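Local coordinates for protein fructose-bisphosphate aldolase (Plasmodium falciparum, PDB 4TR9) that belongs to the class I fructose-bisphosphate aldolase family and folds as a TIM barrel of eight parallel strands ringed by helices, at residues E284-A296 with R337-G351. Sequence-based numbering, arbitrary orientation.
Sequences EEEASVNLNSINA and RAEANSLATYGKYKG
Glu285 meets Arg337 and Tyr349 because its CG stands anti to the backbone N (chi1 -171°) and a bend at chi2 turns the carboxylate toward the other segment, while Arg337, bent at chi2 and chi3, curls its guanidinium back over Glu284 and toward Ser288. Glu285 OE1 forms a salt bridge at the guanidinium edge, 3.3 Å from Arg337 NH2, its hydrogen bond weak and the two planes steeply inclined. Its other oxygen, OE2, accepts the Tyr349 hydroxyl on the syn side (OH to OE2 2.6 Å). The Arg337 guanidinium lies between Glu284 CB and Ala340 CB, and a water at its edge accepts from NH1 and Asn341 ND2 and donates to Ser288 OG. Ser288 OG in turn gives its proton to Asn341 OD1 at 2.5 Å, from above the carbonyl plane. Farther along, the nearly parallel helices close in, with Asn292 CA 4.0 Å from Ala344 CA. There Asn292 CA-H points at Ala344 O, and Leu291 CG packs on Ala344 CB (3.8 Å). Gly347, with positive phi, ends helix 327-346 in a Schellman motif; beyond it Tyr349 N donates to Asn292 OD1 (2.9 Å), and the Tyr349 ring returns alongside Ser288 CB. Strand 303-308 of the barrel touches both helices through Leu291 and Asn341. The polar groups thus tie the outgoing chain to helix 284-295 at both ends of Tyr349.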
# COMPACT_ATOMS: atom_id res chain seq x y z
N GLU A 284 -32.16 -22.36 -7.80
CA GLU A 284 -33.03 -21.73 -6.82
C GLU A 284 -32.98 -22.44 -5.48
O GLU A 284 -32.87 -21.81 -4.43
CB GLU A 284 -34.47 -21.68 -7.32
CG GLU A 284 -34.72 -20.69 -8.44
CD GLU A 284 -36.17 -20.64 -8.85
OE1 GLU A 284 -36.88 -21.65 -8.66
OE2 GLU A 284 -36.62 -19.59 -9.36
N GLU A 285 -33.06 -23.77 -5.52
CA GLU A 285 -33.10 -24.57 -4.30
C GLU A 285 -31.76 -24.55 -3.56
O GLU A 285 -31.72 -24.34 -2.35
CB GLU A 285 -33.49 -26.01 -4.62
CG GLU A 285 -33.76 -26.87 -3.40
CD GLU A 285 -34.94 -26.38 -2.59
OE1 GLU A 285 -35.88 -25.81 -3.19
OE2 GLU A 285 -34.94 -26.55 -1.35
N GLU A 286 -30.67 -24.75 -4.30
CA GLU A 286 -29.34 -24.78 -3.70
C GLU A 286 -28.96 -23.42 -3.13
O GLU A 286 -28.19 -23.33 -2.17
CB GLU A 286 -28.30 -25.24 -4.72
CG GLU A 286 -28.43 -26.70 -5.11
CD GLU A 286 -27.39 -27.14 -6.12
OE1 GLU A 286 -26.65 -26.26 -6.62
OE2 GLU A 286 -27.30 -28.35 -6.40
N ALA A 287 -29.49 -22.35 -3.72
CA ALA A 287 -29.25 -21.00 -3.22
C ALA A 287 -29.93 -20.80 -1.88
O ALA A 287 -29.48 -20.01 -1.05
CB ALA A 287 -29.73 -19.97 -4.22
N SER A 288 -31.02 -21.54 -1.66
CA SER A 288 -31.75 -21.48 -0.40
C SER A 288 -31.13 -22.41 0.63
O SER A 288 -31.05 -22.08 1.81
CB SER A 288 -33.23 -21.83 -0.62
OG SER A 288 -33.85 -20.91 -1.50
N VAL A 289 -30.71 -23.59 0.17
CA VAL A 289 -30.09 -24.58 1.04
C VAL A 289 -28.77 -24.06 1.59
O VAL A 289 -28.50 -24.17 2.79
CB VAL A 289 -29.86 -25.91 0.31
CG1 VAL A 289 -29.04 -26.86 1.16
CG2 VAL A 289 -31.20 -26.55 -0.06
N ASN A 290 -27.94 -23.50 0.72
CA ASN A 290 -26.65 -22.96 1.12
C ASN A 290 -26.78 -21.77 2.07
O ASN A 290 -26.05 -21.66 3.04
CB ASN A 290 -25.82 -22.56 -0.10
CG ASN A 290 -25.41 -23.76 -0.94
OD1 ASN A 290 -25.23 -24.86 -0.43
ND2 ASN A 290 -25.27 -23.54 -2.25
N LEU A 291 -27.73 -20.88 1.77
CA LEU A 291 -28.00 -19.75 2.65
C LEU A 291 -28.48 -20.23 4.01
O LEU A 291 -28.18 -19.63 5.04
CB LEU A 291 -29.05 -18.82 2.02
CG LEU A 291 -29.48 -17.61 2.85
CD1 LEU A 291 -28.29 -16.72 3.18
CD2 LEU A 291 -30.57 -16.82 2.14
N ASN A 292 -29.23 -21.33 4.01
CA ASN A 292 -29.69 -21.95 5.24
C ASN A 292 -28.53 -22.55 6.03
O ASN A 292 -28.47 -22.43 7.25
CB ASN A 292 -30.74 -23.02 4.94
CG ASN A 292 -31.21 -23.74 6.19
OD1 ASN A 292 -32.11 -23.27 6.89
ND2 ASN A 292 -30.60 -24.89 6.48
N SER A 293 -27.62 -23.21 5.31
CA SER A 293 -26.46 -23.83 5.93
C SER A 293 -25.57 -22.79 6.60
O SER A 293 -24.95 -23.06 7.63
CB SER A 293 -25.66 -24.62 4.89
OG SER A 293 -26.46 -25.62 4.28
N ILE A 294 -25.51 -21.61 6.00
CA ILE A 294 -24.74 -20.50 6.55
C ILE A 294 -25.36 -19.98 7.84
O ILE A 294 -24.66 -19.73 8.82
CB ILE A 294 -24.62 -19.34 5.53
CG1 ILE A 294 -23.85 -19.80 4.29
CG2 ILE A 294 -23.92 -18.15 6.15
CD1 ILE A 294 -23.76 -18.75 3.21
N ASN A 295 -26.68 -19.81 7.83
CA ASN A 295 -27.38 -19.28 8.99
C ASN A 295 -27.66 -20.34 10.05
O ASN A 295 -28.09 -20.02 11.16
CB ASN A 295 -28.69 -18.62 8.57
CG ASN A 295 -28.46 -17.32 7.81
OD1 ASN A 295 -28.26 -16.27 8.41
ND2 ASN A 295 -28.50 -17.40 6.48
N ALA A 296 -27.42 -21.60 9.72
CA ALA A 296 -27.59 -22.68 10.68
C ALA A 296 -26.44 -22.71 11.68
O ALA A 296 -26.49 -23.43 12.67
CB ALA A 296 -27.71 -24.02 9.96
N ARG A 337 -40.75 -18.73 -2.98
CA ARG A 337 -39.30 -18.64 -3.07
C ARG A 337 -38.78 -17.59 -2.10
O ARG A 337 -37.72 -17.77 -1.49
CB ARG A 337 -38.86 -18.30 -4.50
CG ARG A 337 -39.16 -19.38 -5.53
CD ARG A 337 -38.73 -20.75 -5.04
NE ARG A 337 -37.33 -20.78 -4.62
CZ ARG A 337 -36.75 -21.83 -4.04
NH1 ARG A 337 -35.48 -21.77 -3.69
NH2 ARG A 337 -37.45 -22.93 -3.81
N ALA A 338 -39.53 -16.51 -1.95
CA ALA A 338 -39.18 -15.45 -1.01
C ALA A 338 -39.25 -15.97 0.42
O ALA A 338 -38.40 -15.65 1.26
CB ALA A 338 -40.10 -14.26 -1.18
N GLU A 339 -40.26 -16.79 0.70
CA GLU A 339 -40.43 -17.39 2.02
C GLU A 339 -39.35 -18.43 2.28
O GLU A 339 -38.90 -18.60 3.42
CB GLU A 339 -41.82 -18.02 2.15
CG GLU A 339 -42.12 -18.57 3.54
CD GLU A 339 -43.50 -19.21 3.62
OE1 GLU A 339 -44.07 -19.53 2.56
OE2 GLU A 339 -44.00 -19.38 4.75
N ALA A 340 -38.94 -19.12 1.23
CA ALA A 340 -37.91 -20.15 1.32
C ALA A 340 -36.58 -19.55 1.78
O ALA A 340 -35.92 -20.08 2.68
CB ALA A 340 -37.74 -20.86 -0.01
N ASN A 341 -36.19 -18.45 1.15
CA ASN A 341 -34.96 -17.77 1.50
C ASN A 341 -35.09 -16.99 2.81
O ASN A 341 -34.10 -16.71 3.48
CB ASN A 341 -34.52 -16.83 0.37
CG ASN A 341 -34.11 -17.59 -0.88
OD1 ASN A 341 -33.34 -18.55 -0.81
ND2 ASN A 341 -34.63 -17.17 -2.02
N SER A 342 -36.32 -16.64 3.17
CA SER A 342 -36.59 -15.97 4.43
C SER A 342 -36.34 -16.92 5.60
O SER A 342 -35.71 -16.55 6.59
CB SER A 342 -38.02 -15.44 4.48
OG SER A 342 -38.28 -14.79 5.71
N LEU A 343 -36.84 -18.14 5.47
CA LEU A 343 -36.63 -19.18 6.47
C LEU A 343 -35.16 -19.58 6.52
O LEU A 343 -34.66 -20.04 7.54
CB LEU A 343 -37.50 -20.40 6.18
CG LEU A 343 -39.01 -20.21 6.25
CD1 LEU A 343 -39.73 -21.45 5.76
CD2 LEU A 343 -39.44 -19.86 7.67
N ALA A 344 -34.47 -19.39 5.39
CA ALA A 344 -33.05 -19.70 5.30
C ALA A 344 -32.23 -18.76 6.17
O ALA A 344 -31.14 -19.12 6.62
CB ALA A 344 -32.59 -19.64 3.85
N THR A 345 -32.75 -17.56 6.39
CA THR A 345 -32.06 -16.57 7.23
C THR A 345 -32.12 -16.97 8.70
O THR A 345 -31.23 -16.62 9.48
CB THR A 345 -32.67 -15.17 7.07
OG1 THR A 345 -34.04 -15.18 7.51
CG2 THR A 345 -32.61 -14.71 5.62
N TYR A 346 -33.16 -17.71 9.07
CA TYR A 346 -33.32 -18.18 10.44
C TYR A 346 -32.63 -19.53 10.65
O TYR A 346 -32.46 -19.98 11.78
CB TYR A 346 -34.80 -18.29 10.81
CG TYR A 346 -35.52 -16.97 10.88
CD1 TYR A 346 -35.35 -16.12 11.96
CD2 TYR A 346 -36.40 -16.59 9.87
CE1 TYR A 346 -36.01 -14.91 12.03
CE2 TYR A 346 -37.08 -15.38 9.94
CZ TYR A 346 -36.88 -14.55 11.02
OH TYR A 346 -37.54 -13.35 11.08
N GLY A 347 -32.25 -20.16 9.54
CA GLY A 347 -31.68 -21.50 9.60
C GLY A 347 -32.76 -22.53 9.83
O GLY A 347 -32.49 -23.63 10.31
N LYS A 348 -34.00 -22.16 9.50
CA LYS A 348 -35.14 -23.05 9.70
C LYS A 348 -35.78 -23.43 8.37
O LYS A 348 -37.00 -23.59 8.29
CB LYS A 348 -36.17 -22.39 10.62
CG LYS A 348 -35.61 -21.93 11.95
CD LYS A 348 -35.01 -23.09 12.74
CE LYS A 348 -36.05 -24.13 13.10
NZ LYS A 348 -35.47 -25.26 13.87
N TYR A 349 -34.96 -23.57 7.34
CA TYR A 349 -35.46 -23.98 6.03
C TYR A 349 -35.10 -25.43 5.71
O TYR A 349 -33.94 -25.74 5.42
CB TYR A 349 -34.91 -23.06 4.93
CG TYR A 349 -35.30 -23.50 3.54
CD1 TYR A 349 -36.60 -23.36 3.08
CD2 TYR A 349 -34.37 -24.08 2.68
CE1 TYR A 349 -36.97 -23.76 1.81
CE2 TYR A 349 -34.72 -24.48 1.41
CZ TYR A 349 -36.02 -24.32 0.98
OH TYR A 349 -36.39 -24.73 -0.29
N LYS A 350 -36.10 -26.30 5.78
CA LYS A 350 -35.90 -27.70 5.44
C LYS A 350 -35.82 -27.85 3.92
O LYS A 350 -36.21 -26.95 3.18
CB LYS A 350 -37.04 -28.56 6.00
CG LYS A 350 -36.91 -28.91 7.48
CD LYS A 350 -37.17 -27.71 8.38
CE LYS A 350 -36.92 -28.04 9.84
NZ LYS A 350 -37.11 -26.85 10.72
N GLY A 351 -35.30 -28.99 3.47
CA GLY A 351 -35.11 -29.24 2.05
C GLY A 351 -36.38 -29.17 1.24
O GLY A 351 -36.38 -28.67 0.11
O HOH W 1 -34.11 -19.68 -3.92